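Local coordinates for protein polyhedrin (Uranotaenia sapphirina cypovirus, PDB 4ZQX) that packs into the crystalline polyhedra that encase cypovirus particles and binds ATP, whose role is uncertain, at residues 38-43 / 212-217; 107-112 / 179-184; 118-123 / 173-178. One frame throughout, in Å; residues are numbered along the deposited sequence.

Contact 1. Residues 38-43 / 212-217; sequences GQCKSF and DNAPEL
Cys40 and Leu217 meet where the start of strand 40-47 lies against the first turn of helix 214-225. The CA-CB bond of Cys40 faces the helix, and chi1 of -63° sets SG beside its own backbone N, anti to the carbonyl carbon. Cys40 SG then lies 4.0 Å from Ala214 CA and also touches Leu217 CD2. Leu217 reaches back to the strand with CG anti to its backbone N (chi1 173°), and its two methyls divide the work: CD2 takes the Cys40 sulfur, while CD1 comes to 4.1 Å from Ser42 CB, the nearest atom of that serine, with the hydroxyl close behind.

This is a helix folded back over a sheet. Backbone bonds from Cys40 to Phe211 and from Ser42 to Gln209 join strand 40-47 to strand 207-211, the outermost strand on that side of a six-stranded antiparallel sheet, and helix 214-225 follows directly. Leu217 also packs on Phe211 of that strand.

At the start of the helix Asn213 is the N-cap: its OD1 accepts from Glu216 N at 3.0 Å, with the donor nearly along the C=O axis. The Glu216 carboxylate turns back past the N-cap, where OE1 takes Asp212 N at 2.9 Å from above the carboxylate plane.

No direct hydrogen bond crosses between 38-43 and 212-217. A water does the joining instead, donating to Gly38 O and accepting from Ala214 N. Two CA-H...O contacts run beside it, from Asn213 CA to Gly38 O at 3.4 Å and from Gln39 CA to Asp212 O at 3.3 Å. Gly38 has a positive phi, at which a CB would jam against the preceding carbonyl oxygen. Of the Gln39 side chain, CB is the part near Asp212 O; the end of the chain leads away, and the residue also packs on Trp62.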
ATOM      1  N   GLY A  38      29.190   1.145  -4.113  1.00 32.12           N
ATOM      2  CA  GLY A  38      28.754   1.229  -5.509  1.00 31.13           C
ATOM      3  C   GLY A  38      27.537   0.400  -5.855  1.00 31.15           C
ATOM      4  O   GLY A  38      27.063   0.399  -7.002  1.00 32.05           O
ATOM      5  N   GLN A  39      27.032  -0.332  -4.872  1.00 31.24           N
ATOM      6  CA  GLN A  39      25.836  -1.116  -5.098  1.00 31.91           C
ATOM      7  C   GLN A  39      24.656  -0.170  -5.256  1.00 30.52           C
ATOM      8  O   GLN A  39      24.724   0.989  -4.835  1.00 30.46           O
ATOM      9  CB  GLN A  39      25.611  -2.168  -4.002  1.00 34.67           C
ATOM     10  CG  GLN A  39      25.406  -1.648  -2.632  1.00 39.33           C
ATOM     11  CD  GLN A  39      26.705  -1.425  -1.867  1.00 41.19           C
ATOM     12  OE1 GLN A  39      27.528  -0.614  -2.243  1.00 38.18           O
ATOM     13  NE2 GLN A  39      26.861  -2.130  -0.767  1.00 47.23           N
ATOM     14  N   CYS A  40      23.598  -0.668  -5.901  1.00 31.10           N
ATOM     15  CA  CYS A  40      22.424   0.131  -6.236  1.00 33.14           C
ATOM     16  C   CYS A  40      21.158  -0.619  -5.902  1.00 32.30           C
ATOM     17  O   CYS A  40      21.086  -1.854  -6.039  1.00 32.76           O
ATOM     18  CB  CYS A  40      22.377   0.451  -7.734  1.00 36.27           C
ATOM     19  SG  CYS A  40      23.737   1.448  -8.364  1.00 40.08           S
ATOM     20  N   LYS A  41      20.162   0.144  -5.474  1.00 31.25           N
ATOM     21  CA  LYS A  41      18.812  -0.363  -5.290  1.00 31.49           C
ATOM     22  C   LYS A  41      17.902   0.496  -6.152  1.00 30.89           C
ATOM     23  O   LYS A  41      17.995   1.715  -6.116  1.00 32.81           O
ATOM     24  CB  LYS A  41      18.421  -0.246  -3.820  1.00 35.32           C
ATOM     25  CG  LYS A  41      17.580  -1.348  -3.306  1.00 40.06           C
ATOM     26  CD  LYS A  41      17.540  -1.367  -1.776  1.00 39.65           C
ATOM     27  CE  LYS A  41      16.233  -1.957  -1.328  1.00 40.77           C
ATOM     28  NZ  LYS A  41      16.135  -2.105   0.133  1.00 41.21           N
ATOM     29  N   SER A  42      17.053  -0.128  -6.959  1.00 31.44           N
ATOM     30  CA  SER A  42      16.108   0.636  -7.786  1.00 32.96           C
ATOM     31  C   SER A  42      14.676   0.314  -7.401  1.00 31.17           C
ATOM     32  O   SER A  42      14.367  -0.811  -7.036  1.00 29.77           O
ATOM     33  CB  SER A  42      16.307   0.389  -9.277  1.00 36.45           C
ATOM     34  OG  SER A  42      16.026  -0.953  -9.612  1.00 39.23           O
ATOM     35  N   PHE A  43      13.819   1.328  -7.490  1.00 30.78           N
ATOM     36  CA  PHE A  43      12.409   1.232  -7.142  1.00 31.17           C
ATOM     37  C   PHE A  43      11.636   1.777  -8.323  1.00 29.36           C
ATOM     38  O   PHE A  43      11.887   2.910  -8.751  1.00 31.01           O
ATOM     39  CB  PHE A  43      12.083   2.098  -5.917  1.00 30.09           C
ATOM     40  CG  PHE A  43      12.936   1.802  -4.693  1.00 31.17           C
ATOM     41  CD1 PHE A  43      14.187   2.384  -4.548  1.00 34.25           C
ATOM     42  CD2 PHE A  43      12.474   0.965  -3.679  1.00 34.27           C
ATOM     43  CE1 PHE A  43      14.977   2.127  -3.415  1.00 36.19           C
ATOM     44  CE2 PHE A  43      13.258   0.705  -2.542  1.00 35.16           C
ATOM     45  CZ  PHE A  43      14.511   1.287  -2.421  1.00 35.95           C
ATOM     46  N   ASP A 212      24.734  -5.129  -7.648  1.00 30.47           N
ATOM     47  CA  ASP A 212      26.011  -4.982  -6.944  1.00 29.91           C
ATOM     48  C   ASP A 212      26.835  -3.814  -7.448  1.00 30.23           C
ATOM     49  O   ASP A 212      27.710  -3.322  -6.739  1.00 33.41           O
ATOM     50  CB  ASP A 212      26.833  -6.275  -6.998  1.00 32.18           C
ATOM     51  CG  ASP A 212      26.298  -7.317  -6.061  1.00 39.34           C
ATOM     52  OD1 ASP A 212      26.329  -7.068  -4.858  1.00 42.86           O
ATOM     53  OD2 ASP A 212      25.827  -8.370  -6.510  1.00 44.01           O
ATOM     54  N   ASN A 213      26.543  -3.356  -8.659  1.00 30.35           N
ATOM     55  CA  ASN A 213      27.237  -2.207  -9.227  1.00 30.34           C
ATOM     56  C   ASN A 213      26.376  -1.543 -10.289  1.00 31.05           C
ATOM     57  O   ASN A 213      25.411  -2.125 -10.764  1.00 30.83           O
ATOM     58  CB  ASN A 213      28.620  -2.600  -9.778  1.00 31.80           C
ATOM     59  CG  ASN A 213      28.559  -3.693 -10.851  1.00 32.43           C
ATOM     60  OD1 ASN A 213      27.894  -3.537 -11.885  1.00 31.63           O
ATOM     61  ND2 ASN A 213      29.276  -4.800 -10.614  1.00 34.75           N
ATOM     62  N   ALA A 214      26.720  -0.313 -10.644  1.00 30.59           N
ATOM     63  CA  ALA A 214      25.915   0.453 -11.598  1.00 30.37           C
ATOM     64  C   ALA A 214      25.888  -0.168 -13.000  1.00 30.21           C
ATOM     65  O   ALA A 214      24.862  -0.137 -13.656  1.00 29.65           O
ATOM     66  CB  ALA A 214      26.381   1.893 -11.670  1.00 33.08           C
ATOM     67  N   PRO A 215      27.014  -0.736 -13.467  1.00 31.74           N
ATOM     68  CA  PRO A 215      26.910  -1.339 -14.810  1.00 30.91           C
ATOM     69  C   PRO A 215      25.858  -2.464 -14.927  1.00 30.87           C
ATOM     70  O   PRO A 215      25.220  -2.587 -15.985  1.00 30.79           O
ATOM     71  CB  PRO A 215      28.328  -1.845 -15.074  1.00 31.86           C
ATOM     72  CG  PRO A 215      29.204  -0.875 -14.292  1.00 31.26           C
ATOM     73  CD  PRO A 215      28.418  -0.568 -13.038  1.00 32.34           C
ATOM     74  N   GLU A 216      25.652  -3.244 -13.863  1.00 31.20           N
ATOM     75  CA  GLU A 216      24.556  -4.219 -13.843  1.00 30.23           C
ATOM     76  C   GLU A 216      23.199  -3.531 -13.993  1.00 31.49           C
ATOM     77  O   GLU A 216      22.327  -4.012 -14.715  1.00 33.26           O
ATOM     78  CB  GLU A 216      24.558  -5.040 -12.539  1.00 31.55           C
ATOM     79  CG  GLU A 216      25.683  -6.026 -12.412  1.00 35.27           C
ATOM     80  CD  GLU A 216      25.713  -6.700 -11.045  1.00 38.21           C
ATOM     81  OE1 GLU A 216      24.788  -6.468 -10.234  1.00 39.19           O
ATOM     82  OE2 GLU A 216      26.673  -7.448 -10.780  1.00 42.24           O
ATOM     83  N   LEU A 217      23.019  -2.403 -13.308  1.00 31.64           N
ATOM     84  CA  LEU A 217      21.787  -1.611 -13.425  1.00 30.60           C
ATOM     85  C   LEU A 217      21.582  -1.135 -14.862  1.00 31.16           C
ATOM     86  O   LEU A 217      20.475  -1.198 -15.409  1.00 31.33           O
ATOM     87  CB  LEU A 217      21.858  -0.398 -12.489  1.00 31.94           C
ATOM     88  CG  LEU A 217      20.744   0.649 -12.563  1.00 32.82           C
ATOM     89  CD1 LEU A 217      19.463   0.112 -11.952  1.00 34.99           C
ATOM     90  CD2 LEU A 217      21.219   1.919 -11.860  1.00 32.97           C
TER
HETATM   91  O   HOH W   1      28.549   1.300  -8.999  1.00 42.07           O

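Contact 2. Residues 107-112 / 179-184; sequences RGNVDW and PRNMHN
A single beta bridge, Val110 with Arg180, joins the loops that leave strands 101-107 and 173-179. Two nearly straight backbone bonds make it: Asn181 N to Asn109 O and Asp111 N to Pro179 O, both 2.9 Å. Asn109, at the centre of an inverse gamma turn, has CG anti to its backbone N (chi1 -163°), which sends the amide toward the other loop. Its ND2 sits over one face of the Arg180 guanidinium, 3.5 Å from NH2, with amide and guanidinium planes 86° apart. The charged end of Arg180 is held elsewhere: NH1 donates to Pro48 O and Ala25 O. Asn181 lays CB 3.5 Å from Val110 O, while its OD1 accepts from His183 N at 2.8 Å, closing an Asx turn. The His183 ring crosses Asp111 at about a right angle, with carboxylate and ring planes 78° apart and CE1 3.3 Å from Asp111 OD1. A water that donates to Asp111 OD2 also bonds His183 NE2. Backbone bonds thus fix the bridge itself, and the carboxylate, close to the ring and linked to it through water, could favour a protonated imidazole.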
ATOM      1  N   ARG A 107       9.655   9.557 -16.762  1.00 30.55           N
ATOM      2  CA  ARG A 107       9.463   9.446 -18.202  1.00 30.10           C
ATOM      3  C   ARG A 107       7.987   9.368 -18.525  1.00 29.39           C
ATOM      4  O   ARG A 107       7.281   8.521 -17.998  1.00 31.47           O
ATOM      5  CB  ARG A 107      10.178   8.201 -18.765  1.00 30.06           C
ATOM      6  CG  ARG A 107      10.296   8.193 -20.292  1.00 31.24           C
ATOM      7  CD  ARG A 107      10.658   6.800 -20.853  1.00 32.81           C
ATOM      8  NE  ARG A 107      11.064   6.879 -22.256  1.00 34.99           N
ATOM      9  CZ  ARG A 107      10.230   6.875 -23.293  1.00 36.44           C
ATOM     10  NH1 ARG A 107       8.924   6.767 -23.103  1.00 35.97           N
ATOM     11  NH2 ARG A 107      10.708   6.970 -24.526  1.00 36.53           N
ATOM     12  N   GLY A 108       7.538  10.236 -19.417  1.00 29.16           N
ATOM     13  CA  GLY A 108       6.160  10.213 -19.853  1.00 31.15           C
ATOM     14  C   GLY A 108       5.499  11.564 -19.887  1.00 31.10           C
ATOM     15  O   GLY A 108       6.167  12.605 -19.951  1.00 30.72           O
ATOM     16  N   ASN A 109       4.163  11.538 -19.855  1.00 29.97           N
ATOM     17  CA  ASN A 109       3.361  12.741 -20.031  1.00 31.11           C
ATOM     18  C   ASN A 109       3.156  13.480 -18.708  1.00 30.06           C
ATOM     19  O   ASN A 109       2.035  13.662 -18.249  1.00 30.51           O
ATOM     20  CB  ASN A 109       2.029  12.377 -20.691  1.00 33.28           C
ATOM     21  CG  ASN A 109       1.319  13.577 -21.277  1.00 35.89           C
ATOM     22  OD1 ASN A 109       1.939  14.594 -21.586  1.00 36.31           O
ATOM     23  ND2 ASN A 109       0.007  13.462 -21.440  1.00 38.39           N
ATOM     24  N   VAL A 110       4.272  13.927 -18.127  1.00 28.38           N
ATOM     25  CA  VAL A 110       4.320  14.515 -16.793  1.00 28.87           C
ATOM     26  C   VAL A 110       4.032  16.013 -16.769  1.00 29.38           C
ATOM     27  O   VAL A 110       4.429  16.746 -17.660  1.00 30.05           O
ATOM     28  CB  VAL A 110       5.712  14.262 -16.175  1.00 29.46           C
ATOM     29  CG1 VAL A 110       5.890  14.979 -14.809  1.00 31.06           C
ATOM     30  CG2 VAL A 110       5.980  12.761 -16.071  1.00 31.18           C
ATOM     31  N   ASP A 111       3.330  16.459 -15.731  1.00 28.82           N
ATOM     32  CA  ASP A 111       3.162  17.886 -15.486  1.00 29.29           C
ATOM     33  C   ASP A 111       4.416  18.369 -14.753  1.00 28.27           C
ATOM     34  O   ASP A 111       4.517  18.270 -13.518  1.00 30.71           O
ATOM     35  CB  ASP A 111       1.923  18.169 -14.641  1.00 29.42           C
ATOM     36  CG  ASP A 111       1.649  19.661 -14.498  1.00 31.58           C
ATOM     37  OD1 ASP A 111       2.552  20.478 -14.806  1.00 32.95           O
ATOM     38  OD2 ASP A 111       0.530  20.022 -14.083  1.00 32.45           O
ATOM     39  N   TRP A 112       5.382  18.877 -15.513  1.00 29.11           N
ATOM     40  CA  TRP A 112       6.657  19.286 -14.931  1.00 29.77           C
ATOM     41  C   TRP A 112       6.525  20.492 -14.006  1.00 30.93           C
ATOM     42  O   TRP A 112       7.404  20.732 -13.183  1.00 32.01           O
ATOM     43  CB  TRP A 112       7.691  19.573 -16.030  1.00 30.50           C
ATOM     44  CG  TRP A 112       7.838  18.431 -16.983  1.00 31.24           C
ATOM     45  CD1 TRP A 112       7.402  18.382 -18.270  1.00 32.72           C
ATOM     46  CD2 TRP A 112       8.449  17.168 -16.715  1.00 31.26           C
ATOM     47  NE1 TRP A 112       7.698  17.161 -18.824  1.00 32.67           N
ATOM     48  CE2 TRP A 112       8.346  16.398 -17.893  1.00 31.58           C
ATOM     49  CE3 TRP A 112       9.079  16.616 -15.598  1.00 32.98           C
ATOM     50  CZ2 TRP A 112       8.847  15.101 -17.989  1.00 31.53           C
ATOM     51  CZ3 TRP A 112       9.580  15.314 -15.695  1.00 34.98           C
ATOM     52  CH2 TRP A 112       9.466  14.580 -16.896  1.00 33.02           C
ATOM     53  N   PRO A 179       2.034  14.230 -11.127  1.00 30.86           N
ATOM     54  CA  PRO A 179       0.725  14.357 -11.785  1.00 30.43           C
ATOM     55  C   PRO A 179       0.838  14.390 -13.304  1.00 30.02           C
ATOM     56  O   PRO A 179       1.862  14.826 -13.849  1.00 31.04           O
ATOM     57  CB  PRO A 179       0.194  15.710 -11.270  1.00 32.90           C
ATOM     58  CG  PRO A 179       1.260  16.306 -10.461  1.00 33.54           C
ATOM     59  CD  PRO A 179       2.521  15.539 -10.673  1.00 32.05           C
ATOM     60  N   ARG A 180      -0.210  13.912 -13.965  1.00 28.73           N
ATOM     61  CA  ARG A 180      -0.298  13.954 -15.411  1.00 28.78           C
ATOM     62  C   ARG A 180      -0.432  15.384 -15.978  1.00 30.29           C
ATOM     63  O   ARG A 180      -1.157  16.213 -15.437  1.00 31.69           O
ATOM     64  CB  ARG A 180      -1.507  13.132 -15.861  1.00 32.43           C
ATOM     65  CG  ARG A 180      -1.528  12.922 -17.366  1.00 33.62           C
ATOM     66  CD  ARG A 180      -2.674  12.037 -17.830  1.00 36.89           C
ATOM     67  NE  ARG A 180      -2.468  11.638 -19.222  1.00 42.52           N
ATOM     68  CZ  ARG A 180      -1.735  10.587 -19.620  1.00 45.05           C
ATOM     69  NH1 ARG A 180      -1.126   9.767 -18.750  1.00 44.97           N
ATOM     70  NH2 ARG A 180      -1.612  10.349 -20.909  1.00 44.73           N
ATOM     71  N   ASN A 181       0.261  15.648 -17.081  1.00 30.67           N
ATOM     72  CA  ASN A 181       0.098  16.880 -17.843  1.00 30.85           C
ATOM     73  C   ASN A 181      -1.339  17.031 -18.408  1.00 30.72           C
ATOM     74  O   ASN A 181      -1.792  16.226 -19.225  1.00 32.49           O
ATOM     75  CB  ASN A 181       1.161  16.868 -18.958  1.00 32.65           C
ATOM     76  CG  ASN A 181       1.041  18.042 -19.923  1.00 36.79           C
ATOM     77  OD1 ASN A 181       0.276  18.963 -19.708  1.00 36.68           O
ATOM     78  ND2 ASN A 181       1.822  18.002 -20.996  1.00 42.29           N
ATOM     79  N   MET A 182      -2.043  18.075 -17.971  1.00 29.36           N
ATOM     80  CA  MET A 182      -3.382  18.389 -18.493  1.00 30.27           C
ATOM     81  C   MET A 182      -3.396  19.788 -19.114  1.00 31.77           C
ATOM     82  O   MET A 182      -4.453  20.426 -19.225  1.00 33.27           O
ATOM     83  CB  MET A 182      -4.439  18.260 -17.387  1.00 30.08           C
ATOM     84  CG  MET A 182      -4.501  16.873 -16.796  1.00 32.11           C
ATOM     85  SD  MET A 182      -5.896  16.666 -15.662  1.00 32.54           S
ATOM     86  CE  MET A 182      -5.386  15.117 -14.932  1.00 32.93           C
ATOM     87  N   HIS A 183      -2.227  20.245 -19.560  1.00 30.82           N
ATOM     88  CA  HIS A 183      -2.109  21.577 -20.158  1.00 32.18           C
ATOM     89  C   HIS A 183      -2.781  21.683 -21.531  1.00 32.32           C
ATOM     90  O   HIS A 183      -2.762  22.747 -22.143  1.00 33.04           O
ATOM     91  CB  HIS A 183      -0.637  22.006 -20.249  1.00 33.79           C
ATOM     92  CG  HIS A 183       0.004  22.246 -18.914  1.00 37.27           C
ATOM     93  ND1 HIS A 183       1.331  21.976 -18.661  1.00 40.96           N
ATOM     94  CD2 HIS A 183      -0.504  22.726 -17.756  1.00 38.75           C
ATOM     95  CE1 HIS A 183       1.611  22.282 -17.405  1.00 40.96           C
ATOM     96  NE2 HIS A 183       0.516  22.736 -16.833  1.00 39.06           N
ATOM     97  N   ASN A 184      -3.364  20.592 -22.022  1.00 31.08           N
ATOM     98  CA  ASN A 184      -4.209  20.673 -23.217  1.00 34.16           C
ATOM     99  C   ASN A 184      -5.595  21.265 -22.920  1.00 33.85           C
ATOM    100  O   ASN A 184      -6.434  21.381 -23.812  1.00 35.50           O
ATOM    101  CB  ASN A 184      -4.302  19.308 -23.934  1.00 35.53           C
ATOM    102  CG  ASN A 184      -5.082  18.259 -23.148  1.00 38.13           C
ATOM    103  OD1 ASN A 184      -5.390  18.432 -21.977  1.00 37.18           O
ATOM    104  ND2 ASN A 184      -5.387  17.154 -23.802  1.00 40.74           N
TER
HETATM  105  O   HOH W   2       4.649  16.660 -20.335  1.00 39.36           O
HETATM  106  O   HOH W   3       0.081  22.679 -13.992  1.00 32.02           O

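Contact 3. Residues 118-123 / 173-178; sequences DIRGPT and SIAVIV
Asp118 pairs with Ala175 and Arg120 with Ser173, each through two backbone hydrogen bonds, which set strand 118-120 antiparallel to strand 173-178. Ile119 and Ile174 lie between them as a non-hydrogen-bonded pair. The bond from Arg120 N to Ser173 O is 2.8 Å; its return partner, from Ser173 N to Arg120 O, is longer at 3.0 Å, its donor 52° out of the carbonyl plane.

A fifth bond comes from a side chain. Chi1 of 57° puts Ser173 OG between its backbone N and carbonyl carbon, and from there the hydroxyl donates to Gly121 O at 2.7 Å, in the carbonyl plane. It fastens the chain just past the end of strand 116-120. Ser173 OG also lies 3.3 Å from Arg120 CB.

Strand 173-179 is the middle of a three-stranded antiparallel sheet, with 116-120 along one edge and 50-55 along the other. The face carrying Ile119 and Ile174 packs on Phe104 of the larger sheet, so the two sheets stack. The opposite face, with Arg120, Ser173 and Ala175, meets the third subunit, where Thr203 packs on Ala175 and Pro205 on Ser173.

One salt bridge lies within a single strand. In Arg120 the chain bends at chi3 (68°), which turns NE aside; NH1 meets Asp118 OD2 at 2.8 Å. The oxygen lies in the guanidinium plane and is met on its syn side, somewhat out of the carboxylate plane. The other nitrogens are engaged too, NH2 in a salt bridge with Asp136 and NE with Gly124 O.

Apolar contact is lighter. On the arginine face Arg120 CD comes to 4.0 Å from Ala175 CB, and on the isoleucine face Ile119 CD1 reaches Ile174 CG1 at 4.4 Å.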
ATOM      1  N   ASP A 118       9.864  15.131  -2.369  1.00 28.47           N
ATOM      2  CA  ASP A 118      10.007  15.584  -0.995  1.00 29.37           C
ATOM      3  C   ASP A 118      10.868  14.576  -0.234  1.00 29.10           C
ATOM      4  O   ASP A 118      10.474  13.422  -0.056  1.00 30.58           O
ATOM      5  CB  ASP A 118       8.596  15.709  -0.397  1.00 30.28           C
ATOM      6  CG  ASP A 118       8.573  16.307   1.008  1.00 32.30           C
ATOM      7  OD1 ASP A 118       9.588  16.883   1.469  1.00 32.20           O
ATOM      8  OD2 ASP A 118       7.492  16.217   1.635  1.00 32.45           O
ATOM      9  N   ILE A 119      12.053  15.015   0.180  1.00 28.88           N
ATOM     10  CA  ILE A 119      12.951  14.214   1.009  1.00 29.38           C
ATOM     11  C   ILE A 119      12.620  14.506   2.467  1.00 30.98           C
ATOM     12  O   ILE A 119      12.810  15.647   2.936  1.00 32.11           O
ATOM     13  CB  ILE A 119      14.406  14.559   0.740  1.00 32.45           C
ATOM     14  CG1 ILE A 119      14.712  14.470  -0.759  1.00 36.00           C
ATOM     15  CG2 ILE A 119      15.330  13.637   1.536  1.00 33.89           C
ATOM     16  CD1 ILE A 119      14.438  13.134  -1.379  1.00 38.57           C
ATOM     17  N   ARG A 120      12.109  13.479   3.157  1.00 30.43           N
ATOM     18  CA  ARG A 120      11.529  13.622   4.496  1.00 29.37           C
ATOM     19  C   ARG A 120      12.415  12.942   5.529  1.00 29.32           C
ATOM     20  O   ARG A 120      13.375  12.287   5.171  1.00 31.01           O
ATOM     21  CB  ARG A 120      10.106  13.039   4.539  1.00 31.22           C
ATOM     22  CG  ARG A 120       9.168  13.676   3.502  1.00 30.44           C
ATOM     23  CD  ARG A 120       7.803  13.035   3.466  1.00 31.19           C
ATOM     24  NE  ARG A 120       7.009  13.284   4.672  1.00 30.44           N
ATOM     25  CZ  ARG A 120       6.272  14.371   4.884  1.00 30.36           C
ATOM     26  NH1 ARG A 120       6.224  15.348   3.978  1.00 32.10           N
ATOM     27  NH2 ARG A 120       5.570  14.485   6.008  1.00 30.95           N
ATOM     28  N   GLY A 121      12.092  13.118   6.810  1.00 29.71           N
ATOM     29  CA  GLY A 121      12.919  12.610   7.888  1.00 30.71           C
ATOM     30  C   GLY A 121      12.849  11.110   8.068  1.00 31.96           C
ATOM     31  O   GLY A 121      12.086  10.407   7.388  1.00 31.94           O
ATOM     32  N   PRO A 122      13.657  10.598   8.999  1.00 31.79           N
ATOM     33  CA  PRO A 122      13.836   9.145   9.115  1.00 31.59           C
ATOM     34  C   PRO A 122      12.596   8.400   9.597  1.00 33.60           C
ATOM     35  O   PRO A 122      12.548   7.167   9.469  1.00 35.50           O
ATOM     36  CB  PRO A 122      14.974   9.007  10.132  1.00 33.30           C
ATOM     37  CG  PRO A 122      15.109  10.342  10.786  1.00 35.34           C
ATOM     38  CD  PRO A 122      14.579  11.363   9.852  1.00 32.88           C
ATOM     39  N   THR A 123      11.615   9.115  10.139  1.00 32.59           N
ATOM     40  CA  THR A 123      10.353   8.485  10.540  1.00 33.22           C
ATOM     41  C   THR A 123       9.158   9.038   9.771  1.00 33.64           C
ATOM     42  O   THR A 123       8.015   8.802  10.147  1.00 33.18           O
ATOM     43  CB  THR A 123      10.094   8.584  12.061  1.00 34.19           C
ATOM     44  OG1 THR A 123       9.971   9.951  12.461  1.00 34.48           O
ATOM     45  CG2 THR A 123      11.213   7.922  12.838  1.00 35.96           C
ATOM     46  N   SER A 173      13.396   9.414   4.288  1.00 31.85           N
ATOM     47  CA  SER A 173      12.272   8.753   3.619  1.00 30.79           C
ATOM     48  C   SER A 173      11.871   9.621   2.427  1.00 29.31           C
ATOM     49  O   SER A 173      12.313  10.767   2.322  1.00 30.19           O
ATOM     50  CB  SER A 173      11.100   8.560   4.574  1.00 31.79           C
ATOM     51  OG  SER A 173      10.679   9.796   5.128  1.00 33.34           O
ATOM     52  N   ILE A 174      11.067   9.076   1.519  1.00 30.15           N
ATOM     53  CA  ILE A 174      10.795   9.746   0.251  1.00 28.64           C
ATOM     54  C   ILE A 174       9.318   9.784  -0.073  1.00 28.06           C
ATOM     55  O   ILE A 174       8.611   8.780   0.073  1.00 29.95           O
ATOM     56  CB  ILE A 174      11.497   9.020  -0.926  1.00 32.75           C
ATOM     57  CG1 ILE A 174      13.013   9.013  -0.739  1.00 35.69           C
ATOM     58  CG2 ILE A 174      11.144   9.682  -2.242  1.00 34.71           C
ATOM     59  CD1 ILE A 174      13.744   8.210  -1.818  1.00 38.23           C
ATOM     60  N   ALA A 175       8.856  10.942  -0.528  1.00 29.71           N
ATOM     61  CA  ALA A 175       7.518  11.063  -1.104  1.00 29.50           C
ATOM     62  C   ALA A 175       7.594  11.817  -2.423  1.00 29.77           C
ATOM     63  O   ALA A 175       7.957  12.989  -2.453  1.00 32.28           O
ATOM     64  CB  ALA A 175       6.587  11.779  -0.155  1.00 29.87           C
ATOM     65  N   VAL A 176       7.254  11.119  -3.497  1.00 29.02           N
ATOM     66  CA  VAL A 176       7.260  11.677  -4.839  1.00 29.36           C
ATOM     67  C   VAL A 176       5.830  11.640  -5.352  1.00 28.96           C
ATOM     68  O   VAL A 176       5.177  10.595  -5.307  1.00 30.48           O
ATOM     69  CB  VAL A 176       8.168  10.854  -5.778  1.00 31.49           C
ATOM     70  CG1 VAL A 176       8.198  11.454  -7.186  1.00 31.12           C
ATOM     71  CG2 VAL A 176       9.548  10.807  -5.231  1.00 32.43           C
ATOM     72  N   ILE A 177       5.342  12.787  -5.807  1.00 29.26           N
ATOM     73  CA  ILE A 177       4.016  12.891  -6.388  1.00 30.09           C
ATOM     74  C   ILE A 177       4.175  13.401  -7.809  1.00 29.24           C
ATOM     75  O   ILE A 177       4.717  14.486  -7.997  1.00 29.69           O
ATOM     76  CB  ILE A 177       3.145  13.878  -5.590  1.00 30.76           C
ATOM     77  CG1 ILE A 177       3.026  13.407  -4.141  1.00 32.27           C
ATOM     78  CG2 ILE A 177       1.738  13.979  -6.205  1.00 31.84           C
ATOM     79  CD1 ILE A 177       2.391  14.405  -3.202  1.00 33.31           C
ATOM     80  N   VAL A 178       3.714  12.631  -8.793  1.00 29.39           N
ATOM     81  CA  VAL A 178       3.917  12.952 -10.208  1.00 30.87           C
ATOM     82  C   VAL A 178       2.583  13.015 -10.935  1.00 30.77           C
ATOM     83  O   VAL A 178       2.044  11.974 -11.325  1.00 31.76           O
ATOM     84  CB  VAL A 178       4.775  11.900 -10.911  1.00 32.15           C
ATOM     85  CG1 VAL A 178       5.071  12.328 -12.334  1.00 33.51           C
ATOM     86  CG2 VAL A 178       6.056  11.678 -10.156  1.00 32.68           C
TER

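How the contacts relate
From the N terminus, the chain first lays down residues 38-43 in the six-stranded sheet, and contact 1 closes the longest loop when helix 214-225 returns to them. Within that span 107-112 leaves strand 101-107, and contact 2 closes when 179-184 arrives. Contact 3 is innermost, joining 118-123 to 173-178, so the three loops enclose one another without crossing. Contacts 2 and 3 adjoin, since 179-184 directly follows 173-178, and they touch where Val110 CG1 meets Val178 CG1 at 3.7 Å. Contact 1 lies across the chain's centre from contact 2; it ties a helix to the larger sheet, contact 3 pairs two strands of the three-stranded sheet, and contact 2 joins the loops leaving one strand of each.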